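Local structure of transcription antitermination protein NusB (Aquifex aeolicus, 3R2C) at residues Y3-R8 with I107-K112; V89-F94 with G101-D106. The protein probably acts in transcription antitermination of ribosomal RNA genes by binding the boxA sequence of rRNA operons. All blocks are in the same frame, centred on the assembly; numbering follows the deposited sequence.

Contact 1 of 2, residues Y3-R8 with I107-K112; sequences YRKGAR and IVDLVK. With nucleotides of chain E.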
loop_
_atom_site.group_PDB
_atom_site.type_symbol
_atom_site.label_atom_id
_atom_site.label_comp_id
_atom_site.label_asym_id
_atom_site.label_seq_id
_atom_site.Cartn_x
_atom_site.Cartn_y
_atom_site.Cartn_z
ATOM N N TYR A 3 1.198 -15.719 13.270
ATOM C CA TYR A 3 0.015 -14.900 12.982
ATOM C C TYR A 3 0.397 -13.446 12.640
ATOM O O TYR A 3 -0.356 -12.748 11.975
ATOM C CB TYR A 3 -0.958 -14.894 14.161
ATOM C CG TYR A 3 -0.475 -14.063 15.319
ATOM C CD1 TYR A 3 0.314 -14.622 16.313
ATOM C CD2 TYR A 3 -0.798 -12.715 15.421
ATOM C CE1 TYR A 3 0.772 -13.871 17.368
ATOM C CE2 TYR A 3 -0.340 -11.958 16.482
ATOM C CZ TYR A 3 0.442 -12.546 17.455
ATOM O OH TYR A 3 0.898 -11.799 18.520
ATOM N N ARG A 4 1.566 -13.002 13.085
ATOM C CA ARG A 4 2.014 -11.643 12.747
ATOM C C ARG A 4 2.305 -11.436 11.254
ATOM O O ARG A 4 2.305 -10.302 10.781
ATOM C CB ARG A 4 3.238 -11.258 13.572
ATOM C CG ARG A 4 2.913 -11.047 15.043
ATOM C CD ARG A 4 4.160 -10.770 15.828
ATOM N NE ARG A 4 3.865 -10.431 17.216
ATOM C CZ ARG A 4 4.787 -10.081 18.108
ATOM N NH1 ARG A 4 6.065 -10.025 17.753
ATOM N NH2 ARG A 4 4.433 -9.781 19.349
ATOM N N LYS A 5 2.567 -12.511 10.508
ATOM C CA LYS A 5 2.730 -12.383 9.061
ATOM C C LYS A 5 1.431 -11.872 8.436
ATOM O O LYS A 5 1.438 -10.933 7.636
ATOM C CB LYS A 5 3.121 -13.717 8.422
ATOM C CG LYS A 5 3.436 -13.631 6.937
ATOM C CD LYS A 5 3.961 -14.996 6.416
ATOM C CE LYS A 5 4.235 -14.978 4.905
ATOM N NZ LYS A 5 5.392 -14.085 4.570
ATOM N N GLY A 6 0.315 -12.495 8.796
ATOM C CA GLY A 6 -0.981 -12.046 8.317
ATOM C C GLY A 6 -1.298 -10.630 8.781
ATOM O O GLY A 6 -1.882 -9.843 8.039
ATOM N N ALA A 7 -0.913 -10.296 10.005
ATOM C CA ALA A 7 -1.202 -8.958 10.546
ATOM C C ALA A 7 -0.434 -7.881 9.776
ATOM O O ALA A 7 -0.945 -6.783 9.553
ATOM C CB ALA A 7 -0.849 -8.900 12.020
ATOM N N ARG A 8 0.792 -8.201 9.375
ATOM C CA ARG A 8 1.592 -7.293 8.550
ATOM C C ARG A 8 0.971 -7.096 7.166
ATOM O O ARG A 8 0.992 -5.988 6.625
ATOM C CB ARG A 8 3.026 -7.815 8.431
ATOM C CG ARG A 8 3.776 -7.681 9.745
ATOM C CD ARG A 8 5.098 -8.463 9.760
ATOM N NE ARG A 8 5.666 -8.463 11.111
ATOM C CZ ARG A 8 6.072 -9.548 11.765
ATOM N NH1 ARG A 8 6.030 -10.751 11.180
ATOM N NH2 ARG A 8 6.544 -9.431 12.998
ATOM N N ILE A 107 8.161 -8.332 5.216
ATOM C CA ILE A 107 8.037 -7.067 4.466
ATOM C C ILE A 107 8.440 -7.299 3.012
ATOM O O ILE A 107 7.735 -6.891 2.100
ATOM C CB ILE A 107 8.917 -5.929 5.033
ATOM C CG1 ILE A 107 8.438 -5.483 6.414
ATOM C CG2 ILE A 107 8.933 -4.727 4.085
ATOM C CD1 ILE A 107 7.011 -5.010 6.456
ATOM N N VAL A 108 9.581 -7.959 2.808
ATOM C CA VAL A 108 10.082 -8.237 1.471
ATOM C C VAL A 108 9.176 -9.242 0.729
ATOM O O VAL A 108 8.970 -9.115 -0.480
ATOM C CB VAL A 108 11.575 -8.707 1.537
ATOM C CG1 VAL A 108 12.097 -9.141 0.165
ATOM C CG2 VAL A 108 12.449 -7.580 2.109
ATOM N N ASP A 109 8.608 -10.215 1.443
ATOM C CA ASP A 109 7.619 -11.116 0.835
ATOM C C ASP A 109 6.446 -10.317 0.261
ATOM O O ASP A 109 5.962 -10.614 -0.836
ATOM C CB ASP A 109 7.036 -12.112 1.847
ATOM C CG ASP A 109 7.825 -13.413 1.943
ATOM O OD1 ASP A 109 8.838 -13.587 1.239
ATOM O OD2 ASP A 109 7.399 -14.288 2.725
ATOM N N LEU A 110 5.963 -9.333 1.019
ATOM C CA LEU A 110 4.832 -8.523 0.570
ATOM C C LEU A 110 5.204 -7.744 -0.678
ATOM O O LEU A 110 4.404 -7.612 -1.610
ATOM C CB LEU A 110 4.418 -7.522 1.654
ATOM C CG LEU A 110 3.622 -8.097 2.822
ATOM C CD1 LEU A 110 3.734 -7.163 4.025
ATOM C CD2 LEU A 110 2.169 -8.319 2.445
ATOM N N VAL A 111 6.407 -7.179 -0.675
ATOM C CA VAL A 111 6.842 -6.384 -1.823
ATOM C C VAL A 111 6.969 -7.283 -3.056
ATOM O O VAL A 111 6.563 -6.921 -4.166
ATOM C CB VAL A 111 8.158 -5.656 -1.539
ATOM C CG1 VAL A 111 8.660 -4.956 -2.809
ATOM C CG2 VAL A 111 7.954 -4.638 -0.394
ATOM N N LYS A 112 7.498 -8.479 -2.852
ATOM C CA LYS A 112 7.664 -9.409 -3.953
ATOM C C LYS A 112 6.313 -9.899 -4.463
ATOM O O LYS A 112 6.148 -10.183 -5.645
ATOM C CB LYS A 112 8.555 -10.571 -3.514
ATOM C CG LYS A 112 10.028 -10.174 -3.532
ATOM C CD LYS A 112 10.912 -11.147 -2.772
ATOM C CE LYS A 112 10.644 -12.589 -3.133
ATOM N NZ LYS A 112 11.663 -13.478 -2.500
ATOM P P C E 5 19.258 -12.742 3.857
ATOM O OP1 C E 5 19.327 -14.207 3.673
ATOM O OP2 C E 5 20.369 -12.056 4.553
ATOM O "O5'" C E 5 18.982 -12.037 2.460
ATOM C "C5'" C E 5 19.436 -12.614 1.252
ATOM C "C4'" C E 5 18.638 -12.125 0.075
ATOM O "O4'" C E 5 17.271 -12.640 0.164
ATOM C "C3'" C E 5 18.518 -10.596 -0.053
ATOM O "O3'" C E 5 18.687 -10.214 -1.425
ATOM C "C2'" C E 5 17.079 -10.329 0.405
ATOM O "O2'" C E 5 16.496 -9.161 -0.129
ATOM C "C1'" C E 5 16.369 -11.585 -0.087
ATOM N N1 C E 5 15.055 -11.858 0.571
ATOM C C2 C E 5 14.017 -12.376 -0.218
ATOM O O2 C E 5 14.245 -12.661 -1.395
ATOM N N3 C E 5 12.791 -12.593 0.310
ATOM C C4 C E 5 12.547 -12.278 1.571
ATOM N N4 C E 5 11.307 -12.508 2.018
ATOM C C5 C E 5 13.565 -11.728 2.406
ATOM C C6 C E 5 14.781 -11.526 1.862
ATOM P P G E 2 10.499 -22.350 10.187
ATOM O OP1 G E 2 10.069 -23.384 9.260
ATOM O OP2 G E 2 11.041 -22.742 11.513
ATOM O "O5'" G E 2 11.506 -21.364 9.455
ATOM C "C5'" G E 2 12.666 -21.830 8.789
ATOM C "C4'" G E 2 13.120 -20.832 7.747
ATOM O "O4'" G E 2 12.156 -20.783 6.662
ATOM C "C3'" G E 2 13.207 -19.378 8.212
ATOM O "O3'" G E 2 14.394 -19.094 8.928
ATOM C "C2'" G E 2 13.088 -18.600 6.907
ATOM O "O2'" G E 2 14.332 -18.556 6.225
ATOM C "C1'" G E 2 12.117 -19.479 6.109
ATOM N N9 G E 2 10.728 -18.974 6.170
ATOM C C8 G E 2 9.754 -19.291 7.079
ATOM N N7 G E 2 8.639 -18.648 6.865
ATOM C C5 G E 2 8.892 -17.854 5.757
ATOM C C6 G E 2 8.049 -16.940 5.068
ATOM O O6 G E 2 6.865 -16.654 5.318
ATOM N N1 G E 2 8.701 -16.352 3.988
ATOM C C2 G E 2 10.004 -16.598 3.636
ATOM N N2 G E 2 10.445 -15.937 2.565
ATOM N N3 G E 2 10.804 -17.447 4.277
ATOM C C4 G E 2 10.183 -18.038 5.319
ATOM O "O5'" G E 1 6.519 -21.199 13.777
ATOM C "C5'" G E 1 6.165 -21.724 12.502
ATOM C "C4'" G E 1 7.075 -21.204 11.419
ATOM O "O4'" G E 1 6.844 -19.774 11.244
ATOM C "C3'" G E 1 8.566 -21.338 11.698
ATOM O "O3'" G E 1 9.236 -21.391 10.442
ATOM C "C2'" G E 1 8.864 -20.007 12.392
ATOM O "O2'" G E 1 10.225 -19.631 12.428
ATOM C "C1'" G E 1 8.030 -19.062 11.527
ATOM N N9 G E 1 7.656 -17.797 12.157
ATOM C C8 G E 1 7.390 -17.428 13.457
ATOM N N7 G E 1 7.049 -16.162 13.554
ATOM C C5 G E 1 7.087 -15.685 12.250
ATOM C C6 G E 1 6.832 -14.397 11.689
ATOM O O6 G E 1 6.506 -13.372 12.274
ATOM N N1 G E 1 6.989 -14.369 10.304
ATOM C C2 G E 1 7.363 -15.454 9.553
ATOM N N2 G E 1 7.486 -15.292 8.233
ATOM N N3 G E 1 7.613 -16.643 10.061
ATOM C C4 G E 1 7.459 -16.682 11.394
#

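Contact 2 of 2, residues V89-F94 with G101-D106; sequences VAELIF and GRVFID. With nucleotides of chain E.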
loop_
_atom_site.group_PDB
_atom_site.type_symbol
_atom_site.label_atom_id
_atom_site.label_comp_id
_atom_site.label_asym_id
_atom_site.label_seq_id
_atom_site.Cartn_x
_atom_site.Cartn_y
_atom_site.Cartn_z
ATOM N N VAL A 89 9.582 0.252 9.073
ATOM C CA VAL A 89 10.178 1.192 10.020
ATOM C C VAL A 89 9.351 1.257 11.306
ATOM O O VAL A 89 9.900 1.285 12.401
ATOM C CB VAL A 89 10.332 2.592 9.403
ATOM C CG1 VAL A 89 10.670 3.644 10.494
ATOM C CG2 VAL A 89 11.403 2.561 8.320
ATOM N N ALA A 90 8.029 1.294 11.165
ATOM C CA ALA A 90 7.143 1.339 12.320
ATOM C C ALA A 90 7.414 0.147 13.247
ATOM O O ALA A 90 7.488 0.310 14.467
ATOM C CB ALA A 90 5.677 1.351 11.883
ATOM N N GLU A 91 7.571 -1.046 12.688
ATOM C CA GLU A 91 7.762 -2.220 13.548
ATOM C C GLU A 91 9.181 -2.333 14.102
ATOM O O GLU A 91 9.372 -2.623 15.286
ATOM C CB GLU A 91 7.404 -3.533 12.832
ATOM C CG GLU A 91 7.254 -4.673 13.843
ATOM C CD GLU A 91 6.574 -5.897 13.274
ATOM O OE1 GLU A 91 6.350 -5.942 12.045
ATOM O OE2 GLU A 91 6.266 -6.819 14.064
ATOM N N LEU A 92 10.177 -2.124 13.253
ATOM C CA LEU A 92 11.569 -2.317 13.665
ATOM C C LEU A 92 11.990 -1.253 14.665
ATOM O O LEU A 92 12.721 -1.522 15.605
ATOM C CB LEU A 92 12.498 -2.250 12.451
ATOM C CG LEU A 92 12.419 -3.482 11.545
ATOM C CD1 LEU A 92 13.216 -3.234 10.262
ATOM C CD2 LEU A 92 12.910 -4.741 12.274
ATOM N N ILE A 93 11.511 -0.037 14.459
ATOM C CA ILE A 93 12.017 1.093 15.221
ATOM C C ILE A 93 11.034 1.558 16.265
ATOM O O ILE A 93 11.373 1.641 17.438
ATOM C CB ILE A 93 12.398 2.251 14.304
ATOM C CG1 ILE A 93 13.576 1.817 13.428
ATOM C CG2 ILE A 93 12.749 3.497 15.126
ATOM C CD1 ILE A 93 14.293 2.949 12.748
ATOM N N PHE A 94 9.810 1.844 15.854
ATOM C CA PHE A 94 8.872 2.453 16.777
ATOM C C PHE A 94 8.255 1.415 17.716
ATOM O O PHE A 94 7.869 1.744 18.831
ATOM C CB PHE A 94 7.834 3.285 16.006
ATOM C CG PHE A 94 8.413 4.545 15.433
ATOM C CD1 PHE A 94 9.005 4.550 14.182
ATOM C CD2 PHE A 94 8.418 5.723 16.184
ATOM C CE1 PHE A 94 9.561 5.715 13.668
ATOM C CE2 PHE A 94 8.967 6.892 15.683
ATOM C CZ PHE A 94 9.540 6.893 14.424
ATOM N N GLY A 101 14.602 -10.065 12.021
ATOM C CA GLY A 101 14.762 -10.842 10.807
ATOM C C GLY A 101 13.426 -11.282 10.259
ATOM O O GLY A 101 13.250 -11.370 9.051
ATOM N N ARG A 102 12.468 -11.560 11.138
ATOM C CA ARG A 102 11.153 -11.990 10.674
ATOM C C ARG A 102 10.385 -10.825 10.089
ATOM O O ARG A 102 9.609 -10.997 9.160
ATOM C CB ARG A 102 10.351 -12.612 11.801
ATOM C CG ARG A 102 10.759 -14.034 12.085
ATOM C CD ARG A 102 10.131 -14.529 13.360
ATOM N NE ARG A 102 10.535 -15.899 13.652
ATOM C CZ ARG A 102 10.417 -16.468 14.843
ATOM N NH1 ARG A 102 9.919 -15.781 15.860
ATOM N NH2 ARG A 102 10.804 -17.721 15.017
ATOM N N VAL A 103 10.602 -9.638 10.636
ATOM C CA VAL A 103 9.988 -8.448 10.065
ATOM C C VAL A 103 10.470 -8.263 8.628
ATOM O O VAL A 103 9.664 -8.053 7.725
ATOM C CB VAL A 103 10.301 -7.186 10.897
ATOM C CG1 VAL A 103 9.757 -5.943 10.199
ATOM C CG2 VAL A 103 9.713 -7.325 12.298
ATOM N N PHE A 104 11.781 -8.344 8.426
ATOM C CA PHE A 104 12.365 -8.187 7.099
ATOM C C PHE A 104 11.778 -9.206 6.138
ATOM O O PHE A 104 11.420 -8.877 5.008
ATOM C CB PHE A 104 13.892 -8.382 7.132
ATOM C CG PHE A 104 14.685 -7.110 7.380
ATOM C CD1 PHE A 104 15.043 -6.735 8.666
ATOM C CD2 PHE A 104 15.119 -6.323 6.316
ATOM C CE1 PHE A 104 15.784 -5.580 8.893
ATOM C CE2 PHE A 104 15.872 -5.166 6.543
ATOM C CZ PHE A 104 16.204 -4.799 7.828
ATOM N N ILE A 105 11.723 -10.460 6.572
ATOM C CA ILE A 105 11.262 -11.516 5.695
ATOM C C ILE A 105 9.832 -11.242 5.226
ATOM O O ILE A 105 9.550 -11.313 4.032
ATOM C CB ILE A 105 11.349 -12.891 6.376
ATOM C CG1 ILE A 105 12.793 -13.392 6.343
ATOM C CG2 ILE A 105 10.424 -13.907 5.681
ATOM C CD1 ILE A 105 13.071 -14.488 7.339
ATOM N N ASP A 106 8.934 -10.914 6.152
ATOM C CA ASP A 106 7.540 -10.651 5.778
ATOM C C ASP A 106 7.367 -9.366 4.941
ATOM O O ASP A 106 6.531 -9.332 4.035
ATOM C CB ASP A 106 6.652 -10.620 7.026
ATOM C CG ASP A 106 6.451 -12.016 7.619
ATOM O OD1 ASP A 106 6.676 -13.010 6.890
ATOM O OD2 ASP A 106 6.060 -12.119 8.799
ATOM O "O5'" G E 1 6.519 -21.199 13.777
ATOM C "C5'" G E 1 6.165 -21.724 12.502
ATOM C "C4'" G E 1 7.075 -21.204 11.419
ATOM O "O4'" G E 1 6.844 -19.774 11.244
ATOM C "C3'" G E 1 8.566 -21.338 11.698
ATOM O "O3'" G E 1 9.236 -21.391 10.442
ATOM C "C2'" G E 1 8.864 -20.007 12.392
ATOM O "O2'" G E 1 10.225 -19.631 12.428
ATOM C "C1'" G E 1 8.030 -19.062 11.527
ATOM N N9 G E 1 7.656 -17.797 12.157
ATOM C C8 G E 1 7.390 -17.428 13.457
ATOM N N7 G E 1 7.049 -16.162 13.554
ATOM C C5 G E 1 7.087 -15.685 12.250
ATOM C C6 G E 1 6.832 -14.397 11.689
ATOM O O6 G E 1 6.506 -13.372 12.274
ATOM N N1 G E 1 6.989 -14.369 10.304
ATOM C C2 G E 1 7.363 -15.454 9.553
ATOM N N2 G E 1 7.486 -15.292 8.233
ATOM N N3 G E 1 7.613 -16.643 10.061
ATOM C C4 G E 1 7.459 -16.682 11.394
ATOM P P C E 3 14.327 -18.665 10.481
ATOM O OP1 C E 3 15.144 -19.636 11.244
ATOM O OP2 C E 3 12.894 -18.496 10.839
ATOM O "O5'" C E 3 15.042 -17.253 10.470
ATOM C "C5'" C E 3 14.531 -16.205 9.672
ATOM C "C4'" C E 3 14.950 -14.864 10.199
ATOM O "O4'" C E 3 14.220 -14.585 11.429
ATOM C "C3'" C E 3 16.433 -14.739 10.544
ATOM O "O3'" C E 3 16.854 -13.412 10.267
ATOM C "C2'" C E 3 16.435 -14.969 12.054
ATOM O "O2'" C E 3 17.549 -14.427 12.729
ATOM C "C1'" C E 3 15.139 -14.276 12.454
ATOM N N1 C E 3 14.581 -14.718 13.742
ATOM C C2 C E 3 14.249 -13.740 14.683
ATOM O O2 C E 3 14.417 -12.541 14.401
ATOM N N3 C E 3 13.738 -14.123 15.878
ATOM C C4 C E 3 13.565 -15.418 16.148
ATOM N N4 C E 3 13.057 -15.732 17.344
ATOM C C5 C E 3 13.901 -16.437 15.209
ATOM C C6 C E 3 14.400 -16.045 14.029
ATOM P P U E 4 18.184 -13.133 9.433
ATOM O OP1 U E 4 18.568 -14.393 8.761
ATOM O OP2 U E 4 19.141 -12.490 10.362
ATOM O "O5'" U E 4 17.701 -12.081 8.358
ATOM C "C5'" U E 4 16.558 -12.327 7.567
ATOM C "C4'" U E 4 16.538 -11.403 6.397
ATOM O "O4'" U E 4 16.375 -10.050 6.869
ATOM C "C3'" U E 4 17.823 -11.362 5.593
ATOM O "O3'" U E 4 17.901 -12.435 4.671
ATOM C "C2'" U E 4 17.770 -9.975 4.952
ATOM O "O2'" U E 4 16.911 -9.977 3.820
ATOM C "C1'" U E 4 17.097 -9.160 6.053
ATOM N N1 U E 4 18.047 -8.411 6.905
ATOM C C2 U E 4 18.717 -7.333 6.363
ATOM O O2 U E 4 18.640 -7.009 5.192
ATOM N N3 U E 4 19.526 -6.659 7.240
ATOM C C4 U E 4 19.703 -6.916 8.579
ATOM O O4 U E 4 20.464 -6.195 9.224
ATOM C C5 U E 4 18.951 -8.020 9.084
ATOM C C6 U E 4 18.159 -8.699 8.245
#

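Contact 1 of 2, residues Y3-R8 with I107-K112
Lys5 comes in roughly perpendicular to the side chain of Asp109, and its NZ forms a salt bridge of 2.7 Å to Asp109 OD2. The lysine runs extended from CB to CE and bends only at its last torsion (chi4 68°), which swings NZ toward the carboxylate. Asp109 OD2 gives Lys5 its anti lone pair. The same oxygen accepts N1 of nucleotide G2 of chain E at 2.7 Å. Asp109 OD1 takes two amino groups, N2 of G2 of chain E at 3.1 Å and N4 of nucleotide C5 of chain E at 2.8 Å. Four donors thus share one carboxylate, and it is fixed in rotation. Lys5 NZ also makes a weak bond to O6 of G2 of chain E. In the all-helical NusB fold, this places the first turns of helix 3-21 beside helix 100-114, with bound RNA lying over both. Val108 CG1 packs against the base of nucleotide C5 of chain E, 3.5 Å from its atom C4. Lys112 NZ reaches the same base through O2 at 2.9 Å and also bonds N3. Deeper in, Leu110 CD1 rests 4.0 Å from Arg8 O. The Arg8 guanidinium meets nucleotide G1 of chain E with its edge, and NH1 donates to O6 of that base at 2.9 Å (161°). Glu99 takes Arg8 NH2, while Asp106 and Glu91 hold NH1 and NE.

Contact 2 of 2, residues V89-F94 with G101-D106
Asp106 OD2 is gripped by two donors, N1 of nucleotide G1 of chain E at 2.9 Å and Arg8 NH1. Asp106 OD1 likewise takes two, N2 of the same base at 2.8 Å and Lys5 NZ. Behind this polar face the two helices pack. Glu91 leaves with CG opposite the backbone N (chi1 -165°) and stays extended, so its buried carboxylate spans the side of Val103, with CD 3.6 Å from Val103 CG2, and OE2 reaches Tyr46 OH. Leu92 and Val103 lie alongside each other, pointing opposite ways, with Leu92 CD2 3.8 Å from Val103 CB. The other methyl, Leu92 CD1, meets Phe104 CE1 at 3.7 Å, the two side chains standing roughly perpendicular. This is the apolar seam of a helical hairpin: helices 79-94 and 100-114 run antiparallel here, at 170°, joined by a short connection. Segment 101-106 also carries RNA of chain E, and Phe104 serves both sides. The base of U4 of chain E lies over one face of its ring, N1 3.5 Å above the plane and over the centre. The Arg102 guanidinium is sandwiched between two bases of chain E, G1 C8 3.4 Å above one face and C3 C5 3.3 Å above the opposite one. With an alanine here, G1 and C3 would probably lose the flat cation between their bases, and Glu99 one of its arginine partners. The paired acceptors of Asp106 match the N1 and N2 donors of guanine; an adenine offers neither, which is consistent with selection of guanine at this position.

From the N terminus, helix 3-21 comes first, and contact 1 joins its opening turns to the later part of helix 100-114. That closes a long, mostly helical loop of 98 residues. Contact 2 is nested inside it. It closes a much shorter loop, the turn between helix 79-94 and helix 100-114. Both contacts use helix 100-114, on consecutive turns, and their centres lie about 10 Å apart. They touch directly: Arg8 NH1 meets Asp106 OD2 at 2.7 Å and Arg8 NE meets Glu91 OE1 at 2.8 Å. One arginine thus ties helix 3-21 to both arms of the hairpin, and the two contacts share one bound RNA strand.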